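Local atomic coordinates of putative fimbrial subunit (Corynebacterium diphtheriae, PDB entry 4HSQ), a protein that serves as the major pilin SpaD, whose copies probably polymerise into the shaft of adhesive surface pili, and is represented here by its domains D2 and D3. Residues 110-115 / 201-206; 49-54 / 116-121. One frame throughout, in Å; residues are numbered along the deposited sequence.

Interaction 1: 110-115 / 201-206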
ATOM      1  N   LYS A 110       5.383   0.575   5.439  1.00 11.43           N
ATOM      2  CA  LYS A 110       6.630   1.289   5.753  1.00 11.99           C
ATOM      3  C   LYS A 110       7.673   1.182   4.676  1.00 17.39           C
ATOM      4  O   LYS A 110       8.575   2.022   4.601  1.00 14.33           O
ATOM      5  CB  LYS A 110       7.292   0.716   7.039  1.00 15.85           C
ATOM      6  CG  LYS A 110       6.466   0.710   8.281  1.00 34.58           C
ATOM      7  CD  LYS A 110       7.288   0.105   9.423  1.00 33.92           C
ATOM      8  CE  LYS A 110       6.928  -1.331   9.681  1.00 46.40           C
ATOM      9  NZ  LYS A 110       7.712  -1.898  10.807  1.00 58.04           N
ATOM     10  N   GLU A 111       7.637   0.081   3.925  1.00 14.17           N
ATOM     11  CA  GLU A 111       8.634  -0.195   2.899  1.00 13.33           C
ATOM     12  C   GLU A 111       8.170  -1.273   1.971  1.00 15.35           C
ATOM     13  O   GLU A 111       7.247  -2.016   2.304  1.00 14.98           O
ATOM     14  CB  GLU A 111       9.943  -0.692   3.583  1.00 14.59           C
ATOM     15  CG  GLU A 111       9.776  -1.982   4.366  1.00 17.60           C
ATOM     16  CD  GLU A 111      11.051  -2.565   4.942  1.00 43.72           C
ATOM     17  OE1 GLU A 111      12.144  -2.327   4.373  1.00 33.06           O
ATOM     18  OE2 GLU A 111      10.941  -3.315   5.938  1.00 48.34           O
ATOM     19  N   VAL A 112       8.838  -1.394   0.827  1.00 11.10           N
ATOM     20  CA  VAL A 112       8.549  -2.478  -0.099  1.00 11.80           C
ATOM     21  C   VAL A 112       8.974  -3.803   0.557  1.00 14.56           C
ATOM     22  O   VAL A 112       8.214  -4.761   0.568  1.00 15.48           O
ATOM     23  CB  VAL A 112       9.270  -2.216  -1.447  1.00 13.54           C
ATOM     24  CG1 VAL A 112       9.285  -3.466  -2.341  1.00 13.85           C
ATOM     25  CG2 VAL A 112       8.638  -1.031  -2.167  1.00 12.46           C
ATOM     26  N   GLY A 113      10.171  -3.842   1.114  1.00 14.71           N
ATOM     27  CA  GLY A 113      10.648  -5.094   1.705  1.00 14.49           C
ATOM     28  C   GLY A 113      11.111  -6.090   0.652  1.00 18.92           C
ATOM     29  O   GLY A 113      11.533  -5.707  -0.445  1.00 17.38           O
ATOM     30  N   ASN A 114      11.011  -7.384   0.968  1.00 16.93           N
ATOM     31  CA  ASN A 114      11.594  -8.428   0.107  1.00 17.24           C
ATOM     32  C   ASN A 114      10.670  -9.022  -0.949  1.00 18.67           C
ATOM     33  O   ASN A 114      11.132  -9.813  -1.773  1.00 16.86           O
ATOM     34  CB  ASN A 114      12.220  -9.518   0.976  1.00 19.11           C
ATOM     35  CG  ASN A 114      13.479  -9.044   1.696  1.00 50.46           C
ATOM     36  OD1 ASN A 114      14.164  -8.096   1.287  1.00 43.97           O
ATOM     37  ND2 ASN A 114      13.826  -9.712   2.780  1.00 52.64           N
ATOM     38  N   THR A 115       9.392  -8.587  -1.000  1.00 14.95           N
ATOM     39  CA  THR A 115       8.467  -8.999  -2.059  1.00 14.69           C
ATOM     40  C   THR A 115       7.660  -7.769  -2.429  1.00 16.97           C
ATOM     41  O   THR A 115       7.346  -6.956  -1.548  1.00 15.06           O
ATOM     42  CB  THR A 115       7.527 -10.172  -1.622  1.00 21.62           C
ATOM     43  OG1 THR A 115       6.750  -9.767  -0.485  1.00 20.41           O
ATOM     44  CG2 THR A 115       8.280 -11.499  -1.344  1.00 22.03           C
ATOM     45  N   THR A 201      16.960   5.767  -4.926  1.00 13.93           N
ATOM     46  CA  THR A 201      15.891   4.781  -4.992  1.00 13.51           C
ATOM     47  C   THR A 201      14.693   5.328  -4.222  1.00 18.47           C
ATOM     48  O   THR A 201      14.842   5.787  -3.085  1.00 18.34           O
ATOM     49  CB  THR A 201      16.371   3.416  -4.431  1.00 19.01           C
ATOM     50  OG1 THR A 201      17.440   2.936  -5.243  1.00 18.82           O
ATOM     51  CG2 THR A 201      15.267   2.374  -4.430  1.00 18.20           C
ATOM     52  N   ILE A 202      13.516   5.290  -4.848  1.00 13.80           N
ATOM     53  CA  ILE A 202      12.273   5.657  -4.194  1.00 12.95           C
ATOM     54  C   ILE A 202      11.684   4.349  -3.686  1.00 17.99           C
ATOM     55  O   ILE A 202      11.285   3.501  -4.489  1.00 16.82           O
ATOM     56  CB  ILE A 202      11.286   6.430  -5.128  1.00 14.77           C
ATOM     57  CG1 ILE A 202      11.946   7.646  -5.799  1.00 14.41           C
ATOM     58  CG2 ILE A 202       9.987   6.813  -4.359  1.00 13.98           C
ATOM     59  CD1 ILE A 202      11.072   8.374  -6.839  1.00 14.64           C
ATOM     60  N   ASP A 203      11.690   4.164  -2.367  1.00 14.14           N
ATOM     61  CA  ASP A 203      11.083   3.022  -1.693  1.00 14.00           C
ATOM     62  C   ASP A 203       9.779   3.543  -1.018  1.00 19.93           C
ATOM     63  O   ASP A 203       9.827   4.132   0.071  1.00 19.96           O
ATOM     64  CB  ASP A 203      12.078   2.395  -0.691  1.00 15.17           C
ATOM     65  CG  ASP A 203      11.568   1.137   0.010  1.00 20.58           C
ATOM     66  OD1 ASP A 203      10.372   0.820  -0.132  1.00 19.93           O
ATOM     67  OD2 ASP A 203      12.371   0.460   0.666  1.00 24.06           O
ATOM     68  N   GLY A 204       8.645   3.478  -1.708  1.00 15.02           N
ATOM     69  CA  GLY A 204       8.388   2.769  -2.957  1.00 13.08           C
ATOM     70  C   GLY A 204       7.041   3.196  -3.463  1.00 14.73           C
ATOM     71  O   GLY A 204       6.359   3.999  -2.813  1.00 14.20           O
ATOM     72  N   LEU A 205       6.631   2.656  -4.611  1.00 11.57           N
ATOM     73  CA  LEU A 205       5.418   3.101  -5.255  1.00 11.66           C
ATOM     74  C   LEU A 205       4.436   1.984  -5.458  1.00 14.39           C
ATOM     75  O   LEU A 205       4.832   0.842  -5.656  1.00 12.98           O
ATOM     76  CB  LEU A 205       5.756   3.725  -6.630  1.00 12.15           C
ATOM     77  CG  LEU A 205       6.814   4.839  -6.651  1.00 15.80           C
ATOM     78  CD1 LEU A 205       7.158   5.229  -8.099  1.00 15.08           C
ATOM     79  CD2 LEU A 205       6.339   6.055  -5.829  1.00 16.64           C
ATOM     80  N   HIS A 206       3.142   2.334  -5.479  1.00 10.14           N
ATOM     81  CA  HIS A 206       2.074   1.374  -5.763  1.00  8.98           C
ATOM     82  C   HIS A 206       2.173   0.960  -7.224  1.00 13.10           C
ATOM     83  O   HIS A 206       2.338   1.817  -8.111  1.00 13.87           O
ATOM     84  CB  HIS A 206       0.724   2.046  -5.507  1.00 10.24           C
ATOM     85  CG  HIS A 206      -0.430   1.113  -5.360  1.00 14.11           C
ATOM     86  ND1 HIS A 206      -0.835   0.280  -6.395  1.00 16.24           N
ATOM     87  CD2 HIS A 206      -1.293   0.979  -4.330  1.00 16.51           C
ATOM     88  CE1 HIS A 206      -1.928  -0.334  -5.959  1.00 15.37           C
ATOM     89  NE2 HIS A 206      -2.253   0.063  -4.732  1.00 16.31           N
TER
HETATM   90  O   HOH W   1      10.889   3.017   3.138  1.00 36.71           O
HETATM   91  O   HOH W   2      12.304  -2.112   1.273  1.00 17.68           O
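Glu111 meets Asp203 through its backbone side first: the CA of Glu111 lies 3.6 Å from OD1 of Asp203. Its side chain leans toward the Gly113 end of the loop, with CG between the backbone N and the carbonyl carbon (chi1 62°) and the chain extended beyond. That brings OE1 of Glu111 to 4.6 Å from OD2 of Asp203, an approach of two acids that would probably cost energy without something placed between them. Next along the loop, Val112 makes the direct polar link. Its amide N donates to OD1 of Asp203 at 2.9 Å, nearly straight at 160° and on the syn lone pair of that oxygen. Asp203 carries the acceptor across from strand 199-206 with CG anti to its backbone N (chi1 -177°). The loop belongs to the Sgo0707 N2-like domain and the strand to the prealbumin-like domain, which makes this a junction between consecutive beta-sandwich pilin domains; strand 142-155 passes beside it, and its Lys148 touches both Val112 and Asp203. The same valine packs its CG2, on the side of its own amide, 3.3 Å from OD1 of Asp203. CG2 also makes an apolar contact 3.9 Å from CA of Gly204, where a residue without a side chain, preceded by a cis peptide bond, lets the branched valine settle directly on the strand backbone. Gly113 follows with a positive phi that glycine adopts easily, and its N donates to a water at 2.8 Å. That water in turn gives one hydrogen to OE1 of Glu111 and the other to OD2 of Asp203, the latter at only 2.6 Å, bridging the two carboxylates and probably easing their repulsion.

Interaction 2: 49-54 / 116-121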
ATOM      1  N   LYS A  49       4.414  -7.585   8.730  1.00 16.59           N
ATOM      2  CA  LYS A  49       5.389  -6.831   9.520  1.00 16.41           C
ATOM      3  C   LYS A  49       5.799  -5.489   8.878  1.00 16.91           C
ATOM      4  O   LYS A  49       6.241  -4.597   9.588  1.00 16.45           O
ATOM      5  CB  LYS A  49       6.628  -7.688   9.819  1.00 20.68           C
ATOM      6  CG  LYS A  49       6.353  -8.902  10.745  1.00 45.86           C
ATOM      7  CD  LYS A  49       5.871  -8.575  12.178  1.00 57.34           C
ATOM      8  CE  LYS A  49       6.993  -8.411  13.177  1.00 68.57           C
ATOM      9  NZ  LYS A  49       6.481  -8.083  14.535  1.00 75.04           N
ATOM     10  N   ARG A  50       5.571  -5.313   7.571  1.00 12.60           N
ATOM     11  CA  ARG A  50       5.874  -4.058   6.879  1.00 12.79           C
ATOM     12  C   ARG A  50       4.761  -3.024   7.107  1.00 16.41           C
ATOM     13  O   ARG A  50       4.885  -1.883   6.683  1.00 15.05           O
ATOM     14  CB  ARG A  50       6.075  -4.327   5.369  1.00 11.43           C
ATOM     15  CG  ARG A  50       7.339  -5.170   5.120  1.00 14.56           C
ATOM     16  CD  ARG A  50       7.369  -5.681   3.686  1.00 16.51           C
ATOM     17  NE  ARG A  50       6.336  -6.710   3.483  1.00 17.57           N
ATOM     18  CZ  ARG A  50       6.153  -7.374   2.351  1.00 15.09           C
ATOM     19  NH1 ARG A  50       6.901  -7.105   1.293  1.00 11.29           N
ATOM     20  NH2 ARG A  50       5.179  -8.273   2.249  1.00 12.84           N
ATOM     21  N   LEU A  51       3.664  -3.414   7.772  1.00 13.29           N
ATOM     22  CA  LEU A  51       2.592  -2.441   8.011  1.00 12.08           C
ATOM     23  C   LEU A  51       2.685  -1.856   9.371  1.00 15.75           C
ATOM     24  O   LEU A  51       3.034  -2.560  10.304  1.00 15.09           O
ATOM     25  CB  LEU A  51       1.222  -3.095   7.876  1.00 11.74           C
ATOM     26  CG  LEU A  51       0.850  -3.666   6.494  1.00 14.11           C
ATOM     27  CD1 LEU A  51      -0.494  -4.381   6.568  1.00 13.12           C
ATOM     28  CD2 LEU A  51       0.879  -2.557   5.410  1.00 11.81           C
ATOM     29  N   ASP A  52       2.337  -0.556   9.483  1.00 13.85           N
ATOM     30  CA  ASP A  52       2.155   0.161  10.739  1.00 13.79           C
ATOM     31  C   ASP A  52       0.694   0.426  10.864  1.00 16.76           C
ATOM     32  O   ASP A  52       0.148   1.226  10.073  1.00 14.82           O
ATOM     33  CB  ASP A  52       2.908   1.508  10.761  1.00 16.48           C
ATOM     34  CG  ASP A  52       4.399   1.410  10.967  1.00 34.02           C
ATOM     35  OD1 ASP A  52       4.847   0.465  11.664  1.00 33.52           O
ATOM     36  OD2 ASP A  52       5.116   2.321  10.504  1.00 43.01           O
ATOM     37  N   PHE A  53       0.040  -0.217  11.833  1.00 13.62           N
ATOM     38  CA  PHE A  53      -1.373   0.038  12.090  1.00 13.69           C
ATOM     39  C   PHE A  53      -1.540   1.508  12.516  1.00 15.92           C
ATOM     40  O   PHE A  53      -0.739   1.991  13.317  1.00 15.17           O
ATOM     41  CB  PHE A  53      -1.867  -0.917  13.213  1.00 14.69           C
ATOM     42  CG  PHE A  53      -3.220  -0.562  13.760  1.00 15.27           C
ATOM     43  CD1 PHE A  53      -4.376  -0.827  13.032  1.00 16.95           C
ATOM     44  CD2 PHE A  53      -3.345   0.050  15.004  1.00 17.26           C
ATOM     45  CE1 PHE A  53      -5.636  -0.472  13.530  1.00 16.65           C
ATOM     46  CE2 PHE A  53      -4.606   0.376  15.517  1.00 18.80           C
ATOM     47  CZ  PHE A  53      -5.745   0.112  14.776  1.00 16.47           C
ATOM     48  N   GLN A  54      -2.540   2.210  11.988  1.00 11.61           N
ATOM     49  CA  GLN A  54      -2.824   3.612  12.319  1.00 11.87           C
ATOM     50  C   GLN A  54      -3.976   3.704  13.317  1.00 16.28           C
ATOM     51  O   GLN A  54      -3.783   4.152  14.452  1.00 13.71           O
ATOM     52  CB  GLN A  54      -3.173   4.432  11.057  1.00 12.04           C
ATOM     53  CG  GLN A  54      -2.098   4.385   9.953  1.00 13.34           C
ATOM     54  CD  GLN A  54      -0.761   4.877  10.433  1.00 19.37           C
ATOM     55  OE1 GLN A  54       0.224   4.133  10.547  1.00 20.81           O
ATOM     56  NE2 GLN A  54      -0.700   6.123  10.734  1.00 10.82           N
ATOM     57  N   THR A 116       7.221  -7.683  -3.674  1.00 13.42           N
ATOM     58  CA  THR A 116       6.321  -6.581  -4.026  1.00 12.06           C
ATOM     59  C   THR A 116       4.979  -6.844  -3.370  1.00 15.03           C
ATOM     60  O   THR A 116       4.354  -5.902  -2.893  1.00 15.49           O
ATOM     61  CB  THR A 116       6.176  -6.436  -5.542  1.00 15.21           C
ATOM     62  OG1 THR A 116       5.690  -7.673  -6.074  1.00 17.23           O
ATOM     63  CG2 THR A 116       7.498  -6.046  -6.224  1.00 13.32           C
ATOM     64  N   GLU A 117       4.557  -8.138  -3.284  1.00 13.01           N
ATOM     65  CA  GLU A 117       3.260  -8.454  -2.678  1.00 13.36           C
ATOM     66  C   GLU A 117       3.249  -8.291  -1.170  1.00 16.22           C
ATOM     67  O   GLU A 117       4.228  -8.576  -0.503  1.00 14.11           O
ATOM     68  CB  GLU A 117       2.772  -9.876  -3.028  1.00 15.52           C
ATOM     69  CG  GLU A 117       3.533 -11.015  -2.364  1.00 22.51           C
ATOM     70  CD  GLU A 117       2.937 -12.394  -2.562  1.00 33.10           C
ATOM     71  OE1 GLU A 117       1.911 -12.518  -3.268  1.00 26.63           O
ATOM     72  OE2 GLU A 117       3.507 -13.360  -2.011  1.00 31.14           O
ATOM     73  N   LEU A 118       2.116  -7.825  -0.649  1.00 12.53           N
ATOM     74  CA  LEU A 118       1.872  -7.748   0.786  1.00 12.26           C
ATOM     75  C   LEU A 118       0.455  -8.259   0.951  1.00 15.48           C
ATOM     76  O   LEU A 118      -0.494  -7.640   0.462  1.00 13.14           O
ATOM     77  CB  LEU A 118       2.078  -6.311   1.335  1.00 12.09           C
ATOM     78  CG  LEU A 118       1.973  -6.143   2.859  1.00 14.40           C
ATOM     79  CD1 LEU A 118       2.770  -4.911   3.318  1.00 12.88           C
ATOM     80  CD2 LEU A 118       0.500  -6.012   3.293  1.00 17.64           C
ATOM     81  N   LYS A 119       0.325  -9.417   1.589  1.00 13.59           N
ATOM     82  CA  LYS A 119      -0.960 -10.078   1.755  1.00 14.56           C
ATOM     83  C   LYS A 119      -1.624  -9.749   3.062  1.00 17.01           C
ATOM     84  O   LYS A 119      -0.957  -9.472   4.049  1.00 14.84           O
ATOM     85  CB  LYS A 119      -0.777 -11.607   1.655  1.00 17.55           C
ATOM     86  CG  LYS A 119      -0.173 -12.009   0.291  1.00 25.67           C
ATOM     87  CD  LYS A 119       0.021 -13.523   0.128  1.00 25.13           C
ATOM     88  CE  LYS A 119       1.102 -14.082   0.998  1.00 24.84           C
ATOM     89  NZ  LYS A 119       1.542 -15.419   0.510  1.00 22.44           N
ATOM     90  N   ASN A 120      -2.954  -9.842   3.077  1.00 14.62           N
ATOM     91  CA  ASN A 120      -3.692  -9.659   4.302  1.00 14.49           C
ATOM     92  C   ASN A 120      -4.865 -10.612   4.343  1.00 17.75           C
ATOM     93  O   ASN A 120      -5.536 -10.820   3.341  1.00 15.97           O
ATOM     94  CB  ASN A 120      -4.180  -8.206   4.511  1.00 12.94           C
ATOM     95  CG  ASN A 120      -4.802  -8.061   5.883  1.00 14.80           C
ATOM     96  OD1 ASN A 120      -4.109  -8.206   6.892  1.00 17.59           O
ATOM     97  N   ARG A 121      -5.116 -11.157   5.520  1.00 15.63           N
ATOM     98  CA  ARG A 121      -6.241 -12.046   5.808  1.00 16.94           C
ATOM     99  C   ARG A 121      -6.704 -11.784   7.239  1.00 19.69           C
ATOM    100  O   ARG A 121      -5.900 -11.411   8.093  1.00 19.10           O
ATOM    101  CB  ARG A 121      -5.804 -13.523   5.648  1.00 21.12           C
ATOM    102  CG  ARG A 121      -6.971 -14.475   5.440  1.00 32.96           C
ATOM    103  CD  ARG A 121      -6.552 -15.928   5.593  1.00 42.15           C
ATOM    104  NE  ARG A 121      -5.637 -16.374   4.539  1.00 55.31           N
ATOM    105  CZ  ARG A 121      -6.020 -16.935   3.394  1.00 71.36           C
ATOM    106  NH1 ARG A 121      -7.311 -17.102   3.126  1.00 49.49           N
ATOM    107  NH2 ARG A 121      -5.116 -17.321   2.501  1.00 61.75           N
TER
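Leu51 and Leu118 form the tight half of this contact, their forked ends meeting obliquely so that each methyl of one finds a methyl of the other: CD2 of Leu51 is 3.7 Å from CD1 of Leu118, and CD1 of Leu51 is 3.8 Å from CD2 of Leu118. Leu118 reaches inward with CG anti to its backbone N (chi1 -175°), and Tyr23 of strand 20-28 packs on both leucines, as suits branched apolar chains in a buried place. Arg50 closes the margin of this patch. Its guanidinium lays one face over CD1 of Leu118, with NE 4.0 Å from that methyl, while NH2 donates to O of Glu117 at 2.9 Å. The bond is bent, 142° at the hydrogen, and the oxygen sits at the edge of the guanidinium, 24° out of its plane. Asp48 forms a salt bridge with NE, and NH1 reaches O of Val112 and OG1 of Thr115, so that several partners hold the group flat over the leucine; arginine suits the site by offering an apolar face and many N-H groups together. The outer side is looser. Glu117 and Lys119 point away from strand 51-61, and their charges pair only at long range, with NZ of Lys119 3.8 Å from OE2 of Glu117. Farther along, the side chain of Asn120 is joined covalently to Lys8 of strand 7-11. Side chains packed between two facing sheets, with a Lys-Asn isopeptide bond tying one sheet to the other, are consistent with the Ig-like CnaA-type beta sandwich of Gram-positive pilins.

Overall arrangement
The leucines of interaction 2 are buried between the two sheets of one domain, with an arginine at their border. Interaction 1, nearer the surface, lies at the boundary with the next domain, is smaller, and sets the buried Val112 and Gly204 beside the partly exposed Glu111 and Asp203; it depends on an acid, a backbone amide and water. The chain connects them directly: loop 110-115 runs straight into strand 117-127, and their centres are about 12 Å apart. Arg50 serves both contacts, and its backbone O accepts from the N of Lys110. The loop is thus held both to the turn just before strand 51-61 and to strand 199-206.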